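Local atomic coordinates of uncharacterized protein (Vibrio parahaemolyticus, PDB entry 1ZBP), a protein that is of unknown function but belongs to the ImpE family, probably associated with bacterial type VI secretion. Residues Ala89-Leu94 against Tyr165-Pro169; Glu127-Lys133 against Ser143-Asp147; Ile173-Lys179 against Pro191-Asp197. One frame throughout, in Å; residues are numbered along the deposited sequence.

Interaction 1: Ala89-Leu94 against Tyr165-Pro169; sequences ATAKVL and YFLVP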
# COMPACT_ATOMS: atom_id res chain seq x y z
N ALA A 89 11.98 -5.12 -7.69
CA ALA A 89 12.07 -3.67 -7.61
C ALA A 89 11.71 -3.20 -6.20
O ALA A 89 11.27 -2.07 -6.01
CB ALA A 89 11.12 -3.03 -8.62
N THR A 90 11.90 -4.09 -5.23
CA THR A 90 11.57 -3.79 -3.84
C THR A 90 12.73 -4.04 -2.88
O THR A 90 13.56 -4.92 -3.09
CB THR A 90 10.37 -4.65 -3.40
OG1 THR A 90 9.86 -4.17 -2.15
CG2 THR A 90 10.80 -6.09 -3.22
N ALA A 91 12.77 -3.26 -1.80
CA ALA A 91 13.81 -3.41 -0.80
C ALA A 91 13.18 -4.01 0.45
O ALA A 91 12.76 -3.28 1.35
CB ALA A 91 14.44 -2.06 -0.48
N LYS A 92 13.11 -5.33 0.52
CA LYS A 92 12.52 -5.97 1.68
C LYS A 92 13.50 -6.27 2.80
O LYS A 92 14.51 -6.94 2.60
CB LYS A 92 11.81 -7.25 1.28
CG LYS A 92 12.64 -8.14 0.41
CD LYS A 92 11.82 -9.32 0.04
CE LYS A 92 11.41 -10.09 1.28
NZ LYS A 92 10.60 -11.29 0.93
N VAL A 93 13.17 -5.76 3.98
CA VAL A 93 13.98 -5.92 5.18
C VAL A 93 13.52 -7.16 5.91
O VAL A 93 13.34 -7.14 7.13
CB VAL A 93 13.80 -4.71 6.13
CG1 VAL A 93 14.87 -4.73 7.21
CG2 VAL A 93 13.85 -3.42 5.34
N LEU A 94 13.32 -8.25 5.17
CA LEU A 94 12.86 -9.48 5.79
C LEU A 94 13.91 -9.98 6.79
O LEU A 94 13.57 -10.51 7.86
CB LEU A 94 12.59 -10.55 4.72
CG LEU A 94 13.64 -11.65 4.54
CD1 LEU A 94 13.37 -12.76 5.56
CD2 LEU A 94 13.58 -12.19 3.12
N TYR A 165 10.11 1.41 -2.28
CA TYR A 165 9.04 0.50 -1.88
C TYR A 165 9.63 -0.57 -0.95
O TYR A 165 10.53 -1.32 -1.35
CB TYR A 165 8.44 -0.16 -3.12
CG TYR A 165 7.55 -1.36 -2.88
CD1 TYR A 165 6.49 -1.31 -1.96
CD2 TYR A 165 7.76 -2.56 -3.57
CE1 TYR A 165 5.66 -2.43 -1.75
CE2 TYR A 165 6.94 -3.67 -3.37
CZ TYR A 165 5.90 -3.60 -2.45
OH TYR A 165 5.11 -4.71 -2.24
N PHE A 166 9.14 -0.62 0.28
CA PHE A 166 9.62 -1.59 1.27
C PHE A 166 8.60 -2.67 1.65
O PHE A 166 7.40 -2.40 1.75
CB PHE A 166 10.04 -0.89 2.57
CG PHE A 166 11.41 -0.28 2.52
CD1 PHE A 166 11.66 0.89 1.79
CD2 PHE A 166 12.46 -0.85 3.26
CE1 PHE A 166 12.93 1.48 1.79
CE2 PHE A 166 13.73 -0.27 3.27
CZ PHE A 166 13.98 0.90 2.53
N LEU A 167 9.10 -3.89 1.86
CA LEU A 167 8.30 -5.03 2.29
C LEU A 167 8.92 -5.41 3.62
O LEU A 167 10.06 -5.89 3.69
CB LEU A 167 8.41 -6.18 1.30
CG LEU A 167 7.29 -6.22 0.25
CD1 LEU A 167 7.58 -7.30 -0.78
CD2 LEU A 167 5.95 -6.47 0.94
N VAL A 168 8.17 -5.17 4.69
CA VAL A 168 8.67 -5.41 6.03
C VAL A 168 7.85 -6.43 6.79
O VAL A 168 6.63 -6.30 6.92
CB VAL A 168 8.72 -4.09 6.81
CG1 VAL A 168 9.16 -4.34 8.23
CG2 VAL A 168 9.68 -3.13 6.11
N PRO A 169 8.52 -7.47 7.29
CA PRO A 169 7.91 -8.55 8.07
C PRO A 169 7.14 -7.97 9.24
O PRO A 169 7.69 -7.16 9.98
CB PRO A 169 9.11 -9.38 8.53
CG PRO A 169 10.06 -9.21 7.41
CD PRO A 169 9.96 -7.73 7.10

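Interaction 2: Glu127-Lys133 against Ser143-Asp147; sequences EELRQEK and SDVRD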
# COMPACT_ATOMS: atom_id res chain seq x y z
N GLU A 127 4.53 -19.10 4.22
CA GLU A 127 3.72 -19.14 5.43
C GLU A 127 4.34 -20.04 6.50
O GLU A 127 4.16 -19.81 7.70
CB GLU A 127 2.32 -19.66 5.13
CG GLU A 127 1.56 -20.13 6.37
CD GLU A 127 1.35 -19.03 7.39
OE1 GLU A 127 0.84 -19.34 8.49
OE2 GLU A 127 1.67 -17.85 7.09
N GLU A 128 5.04 -21.08 6.06
CA GLU A 128 5.70 -22.02 6.96
C GLU A 128 6.86 -21.32 7.66
O GLU A 128 7.13 -21.56 8.83
CB GLU A 128 6.23 -23.21 6.15
CG GLU A 128 6.80 -24.32 7.00
CD GLU A 128 5.74 -24.96 7.87
OE1 GLU A 128 4.90 -25.72 7.33
OE2 GLU A 128 5.73 -24.69 9.10
N LEU A 129 7.53 -20.44 6.93
CA LEU A 129 8.66 -19.70 7.46
C LEU A 129 8.24 -18.46 8.25
O LEU A 129 9.04 -17.90 9.01
CB LEU A 129 9.60 -19.28 6.32
CG LEU A 129 10.36 -20.43 5.65
CD1 LEU A 129 11.09 -19.93 4.41
CD2 LEU A 129 11.34 -21.02 6.66
N ARG A 130 6.99 -18.03 8.07
CA ARG A 130 6.48 -16.85 8.77
C ARG A 130 6.61 -17.00 10.28
O ARG A 130 6.08 -17.93 10.88
CB ARG A 130 5.00 -16.58 8.40
CG ARG A 130 4.44 -15.27 8.99
CD ARG A 130 3.03 -14.91 8.46
NE ARG A 130 1.98 -15.76 9.01
CZ ARG A 130 1.56 -15.72 10.28
NH1 ARG A 130 2.11 -14.87 11.13
NH2 ARG A 130 0.63 -16.56 10.69
N GLN A 131 7.35 -16.08 10.89
CA GLN A 131 7.53 -16.11 12.33
C GLN A 131 6.27 -15.51 12.94
O GLN A 131 5.97 -14.34 12.74
CB GLN A 131 8.74 -15.28 12.73
CG GLN A 131 8.93 -15.15 14.23
CD GLN A 131 10.06 -14.20 14.60
OE1 GLN A 131 11.23 -14.43 14.27
NE2 GLN A 131 9.72 -13.12 15.28
N GLU A 132 5.51 -16.33 13.66
CA GLU A 132 4.29 -15.85 14.31
C GLU A 132 4.72 -14.87 15.41
O GLU A 132 5.67 -15.13 16.14
CB GLU A 132 3.51 -17.03 14.89
CG GLU A 132 2.71 -17.80 13.85
CD GLU A 132 2.19 -19.12 14.37
OE1 GLU A 132 1.68 -19.16 15.51
OE2 GLU A 132 2.29 -20.13 13.62
N LYS A 133 4.01 -13.75 15.51
CA LYS A 133 4.33 -12.73 16.50
C LYS A 133 3.05 -12.15 17.05
O LYS A 133 2.17 -11.77 16.29
CB LYS A 133 5.16 -11.61 15.86
CG LYS A 133 5.95 -10.76 16.82
CD LYS A 133 7.12 -11.54 17.37
CE LYS A 133 8.16 -10.64 18.02
NZ LYS A 133 9.37 -11.43 18.47
N SER A 143 -2.66 -13.06 19.90
CA SER A 143 -1.49 -13.94 19.82
C SER A 143 -0.81 -14.00 18.46
O SER A 143 0.28 -14.57 18.33
CB SER A 143 -1.86 -15.36 20.21
OG SER A 143 -2.68 -15.94 19.22
N ASP A 144 -1.43 -13.41 17.44
CA ASP A 144 -0.86 -13.42 16.10
C ASP A 144 -1.55 -12.45 15.15
O ASP A 144 -2.74 -12.17 15.28
CB ASP A 144 -0.91 -14.85 15.55
CG ASP A 144 -0.12 -15.01 14.26
OD1 ASP A 144 0.83 -14.23 14.04
OD2 ASP A 144 -0.43 -15.94 13.49
N VAL A 145 -0.78 -11.95 14.19
CA VAL A 145 -1.26 -10.98 13.21
C VAL A 145 -0.67 -11.24 11.81
O VAL A 145 0.53 -11.48 11.65
CB VAL A 145 -0.88 -9.54 13.65
CG1 VAL A 145 -1.14 -8.56 12.53
CG2 VAL A 145 -1.71 -9.16 14.88
N ARG A 146 -1.53 -11.18 10.80
CA ARG A 146 -1.08 -11.41 9.45
C ARG A 146 -2.10 -10.85 8.45
O ARG A 146 -3.27 -10.75 8.77
CB ARG A 146 -0.90 -12.91 9.26
CG ARG A 146 -0.06 -13.27 8.08
CD ARG A 146 -0.92 -13.71 6.92
NE ARG A 146 -1.74 -14.87 7.24
CZ ARG A 146 -2.14 -15.75 6.33
NH1 ARG A 146 -1.78 -15.60 5.06
NH2 ARG A 146 -2.90 -16.79 6.69
N ASP A 147 -1.65 -10.46 7.26
CA ASP A 147 -2.58 -9.94 6.25
C ASP A 147 -3.34 -11.14 5.66
O ASP A 147 -2.75 -12.20 5.44
CB ASP A 147 -1.81 -9.22 5.14
CG ASP A 147 -2.72 -8.40 4.23
OD1 ASP A 147 -3.73 -8.93 3.72
OD2 ASP A 147 -2.42 -7.20 4.02
O HOH W 1 2.57 -11.27 13.48

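Interaction 3: Ile173-Lys179 against Pro191-Asp197; sequences INTLEIK and PVEFDID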
# COMPACT_ATOMS: atom_id res chain seq x y z
N ILE A 173 8.11 -5.67 13.34
CA ILE A 173 7.53 -4.44 13.87
C ILE A 173 7.49 -4.40 15.39
O ILE A 173 7.06 -5.36 16.04
CB ILE A 173 6.07 -4.22 13.37
CG1 ILE A 173 6.05 -4.04 11.84
CG2 ILE A 173 5.47 -3.02 14.05
CD1 ILE A 173 4.67 -4.14 11.23
N ASN A 174 7.94 -3.28 15.95
CA ASN A 174 7.92 -3.04 17.39
C ASN A 174 6.72 -2.12 17.69
O ASN A 174 5.88 -2.44 18.52
CB ASN A 174 9.23 -2.38 17.85
CG ASN A 174 10.46 -3.24 17.56
OD1 ASN A 174 10.52 -4.43 17.90
ND2 ASN A 174 11.46 -2.64 16.93
N THR A 175 6.64 -0.97 17.03
CA THR A 175 5.50 -0.08 17.21
C THR A 175 5.03 0.35 15.83
O THR A 175 5.82 0.42 14.89
CB THR A 175 5.83 1.20 18.03
OG1 THR A 175 6.94 1.88 17.42
CG2 THR A 175 6.16 0.86 19.49
N LEU A 176 3.73 0.62 15.68
CA LEU A 176 3.21 1.06 14.39
C LEU A 176 2.02 1.95 14.66
O LEU A 176 1.19 1.65 15.51
CB LEU A 176 2.80 -0.14 13.52
CG LEU A 176 2.49 0.04 12.02
CD1 LEU A 176 1.08 0.51 11.87
CD2 LEU A 176 3.47 1.01 11.37
N GLU A 177 1.94 3.07 13.96
CA GLU A 177 0.83 3.98 14.16
C GLU A 177 0.31 4.43 12.81
O GLU A 177 1.06 4.95 11.97
CB GLU A 177 1.28 5.20 14.98
CG GLU A 177 0.17 6.23 15.24
CD GLU A 177 0.70 7.59 15.71
OE1 GLU A 177 -0.13 8.52 15.87
OE2 GLU A 177 1.93 7.73 15.91
N ILE A 178 -0.98 4.22 12.59
CA ILE A 178 -1.61 4.62 11.34
C ILE A 178 -2.40 5.89 11.61
O ILE A 178 -3.33 5.90 12.41
CB ILE A 178 -2.53 3.53 10.82
CG1 ILE A 178 -1.77 2.20 10.78
CG2 ILE A 178 -3.03 3.89 9.42
CD1 ILE A 178 -2.58 1.06 10.26
N LYS A 179 -2.00 6.97 10.95
CA LYS A 179 -2.64 8.26 11.13
C LYS A 179 -3.93 8.36 10.35
O LYS A 179 -4.25 7.52 9.51
CB LYS A 179 -1.66 9.39 10.74
CG LYS A 179 -0.65 9.72 11.85
CD LYS A 179 0.69 10.24 11.31
CE LYS A 179 0.53 11.43 10.36
NZ LYS A 179 1.84 12.02 9.88
N PRO A 191 -0.15 8.11 5.99
CA PRO A 191 1.09 8.41 6.69
C PRO A 191 1.16 7.52 7.91
O PRO A 191 0.16 7.31 8.60
CB PRO A 191 0.93 9.89 7.06
CG PRO A 191 0.04 10.41 5.94
CD PRO A 191 -0.99 9.31 5.86
N VAL A 192 2.33 6.95 8.17
CA VAL A 192 2.48 6.09 9.33
C VAL A 192 3.79 6.36 10.05
O VAL A 192 4.79 6.74 9.42
CB VAL A 192 2.42 4.59 8.95
CG1 VAL A 192 1.07 4.24 8.34
CG2 VAL A 192 3.54 4.25 7.98
N GLU A 193 3.77 6.20 11.36
CA GLU A 193 4.93 6.38 12.22
C GLU A 193 5.23 4.98 12.72
O GLU A 193 4.34 4.31 13.22
CB GLU A 193 4.61 7.27 13.43
CG GLU A 193 5.31 8.62 13.46
CD GLU A 193 4.36 9.79 13.22
OE1 GLU A 193 3.29 9.84 13.89
OE2 GLU A 193 4.68 10.65 12.37
N PHE A 194 6.47 4.53 12.58
CA PHE A 194 6.82 3.19 13.02
C PHE A 194 8.15 3.10 13.77
O PHE A 194 8.80 4.11 14.06
CB PHE A 194 6.86 2.25 11.81
CG PHE A 194 7.77 2.73 10.72
CD1 PHE A 194 9.15 2.65 10.85
CD2 PHE A 194 7.24 3.26 9.55
CE1 PHE A 194 10.00 3.10 9.83
CE2 PHE A 194 8.08 3.71 8.52
CZ PHE A 194 9.45 3.63 8.66
N ASP A 195 8.53 1.87 14.08
CA ASP A 195 9.77 1.53 14.78
C ASP A 195 9.92 0.05 14.52
O ASP A 195 9.38 -0.77 15.26
CB ASP A 195 9.64 1.79 16.28
CG ASP A 195 10.85 1.30 17.08
OD1 ASP A 195 10.89 1.53 18.31
OD2 ASP A 195 11.77 0.68 16.49
N ILE A 196 10.61 -0.30 13.44
CA ILE A 196 10.81 -1.69 13.09
C ILE A 196 12.29 -2.04 13.12
O ILE A 196 13.15 -1.19 12.91
CB ILE A 196 10.23 -2.02 11.67
CG1 ILE A 196 11.21 -1.59 10.58
CG2 ILE A 196 8.91 -1.25 11.44
CD1 ILE A 196 11.57 -2.71 9.64
N ASP A 197 12.58 -3.31 13.39
CA ASP A 197 13.94 -3.81 13.43
C ASP A 197 14.55 -3.64 12.05
O ASP A 197 13.95 -4.04 11.05
CB ASP A 197 13.93 -5.28 13.83
CG ASP A 197 13.29 -5.51 15.18
OD1 ASP A 197 12.84 -6.64 15.46
OD2 ASP A 197 13.24 -4.53 15.97

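Interaction 1: Ala89-Leu94 against Tyr165-Pro169
T90 makes the first hydrogen bond of this contact. With chi1 in the t well its hydroxyl turns to 165-169, and T90 OG1 donates to Y165 O at 3.0 Å, the same oxygen that A91 N reaches at 3.0 Å in an almost straight bond. Y165, also t, swings its ring past T90 toward helix 65-84, and its own hydroxyl bonds to E157. Two residues beyond A91, V93 N to L167 O is weak, 3.1 Å and bent to 131°. The two segments run in the same direction, 20° apart, with few good bonds between them; 91-92 is thus a short, weakly bonded strand at the edge of a small three-stranded mixed sheet, with 165-169 in the middle and 155-159 completing it. On one face F166, in the m rotamer, turns one face of its ring to A91: A91 CB sits 4.2 Å from the ring centroid and 10° off its normal, a CH-pi contact, while V93 CG2 meets the ring edge, 3.6 Å from F166 CD2. On the other face K92 CB touches L167 CB at 3.6 Å before the p chi1 of K92 carries its side chain off toward helix 98-113. V93 is the centre of an inverse gamma turn, after which L94 CB packs 3.9 Å from P169 CG; the off-rotamer chi1 of L94, 103°, leads its methyls away to that same helix.

Interaction 2: Glu127-Lys133 against Ser143-Asp147
R130 is the residue to look at first, because its guanidinium spends all three nitrogens. R130 NE donates back to E127 OE2 at 2.9 Å, a salt bridge from the first residue beyond the helix back to its last turn. Across the gap R130 NH1 gives to D144 OD1 at 3.2 Å and R130 NH2 to D144 OD2 at 3.1 Å, both nearly straight, so the carboxylate meets the guanidinium edge-on with two parallel bonds. E127, R130 and D144 thus make one charge network. D144 OD1 also takes a weak bond from V145 N at 2.8 Å, its own neighbour in the chain.

One face of the R130 guanidinium is covered by R146, whose CG lies 3.4 Å from R130 NE. That brings two like charges close, R130 NE and R146 NE being 4.2 Å apart. E127 OE2 stands over the R146 guanidinium, 4.5 Å from R146 NE, but no N-H points at it, and R146 NE is left buried with no partner in the model. R146 NH1 has a long, weak ion pair with D150.

Two backbone oxygens are joined by water 1, which bridges them by hydrogen bonds, 2.9 Å to K133 O and 2.7 Å to V145 O. Nearby, D144 CA makes a CA-H...O contact of 3.5 Å with K133 O. Taken as a whole, this is a salt-bridged junction at the protein surface: the C-terminal end of helix 116-129 and the chain leaving it are tied to strand 140-147 of the large antiparallel sheet.

Interaction 3: Ile173-Lys179 against Pro191-Asp197
Backbone hydrogen bonds carry most of this pairing. E177 N to E193 O is 2.8 Å and the return, E193 N to E177 O, 3.0 Å; K179 N reaches P191 O at 3.2 Å. At the far end D195 O takes both N174 N at 3.0 Å and T175 N at 3.3 Å, while D195 N to T175 O, 3.2 Å, is weak. That doubly used oxygen marks a beta bulge: I173 pairs with I196 but T175 with D195, a shift of one residue where the chain turns its corner at N174. Strands 173-178 and 189-196 form an antiparallel hairpin, set in an eight-stranded sheet between 257-260 and 202-207; the axes of 175-178 and 191-196 approach to 4.7 Å at 173°.

Apolar side chains share one face. L176 CD2 rests 3.6 Å from F194 CB, I173 CG1 4.0 Å from I196 CG2, and I178 CG2 4.3 Å from V192 CG1; I173, V192 and F194 also touch strand 155-159.

Polar and charged groups take the other face and the bulge. N174 ND2 donates to D197 OD2 at 2.8 Å and, weakly, to D195 OD2 at 3.4 Å. E177 OE2 and E193 OE1 stand 3.2 Å apart as two acceptors, with E203 adding like charge near E193. K179 NZ is 4.0 Å from E193 OE2, beyond a salt bridge, and lies 3.6 Å from P191 CB.

How the interactions relate
Interactions 1 and 3 touch: V168 CG1 packs 3.2 Å from I196 CD1, though their centres are about 15 Å apart. Strand 165-169, in the small mixed sheet, is followed by strand 173-178, in the large antiparallel sheet, so the chain passes from one sheet to the other. Interaction 2 reaches that larger sheet through strand 140-147; its centre is about 17 Å from that of interaction 1 and 18 Å from that of interaction 3, touching neither. Along the chain it is nested inside the loop closed by interaction 1; interaction 3 follows both. Interactions 1 and 2 join the helix-rich N-terminal half to sheets built largely from the C-terminal half, where interaction 3 lies.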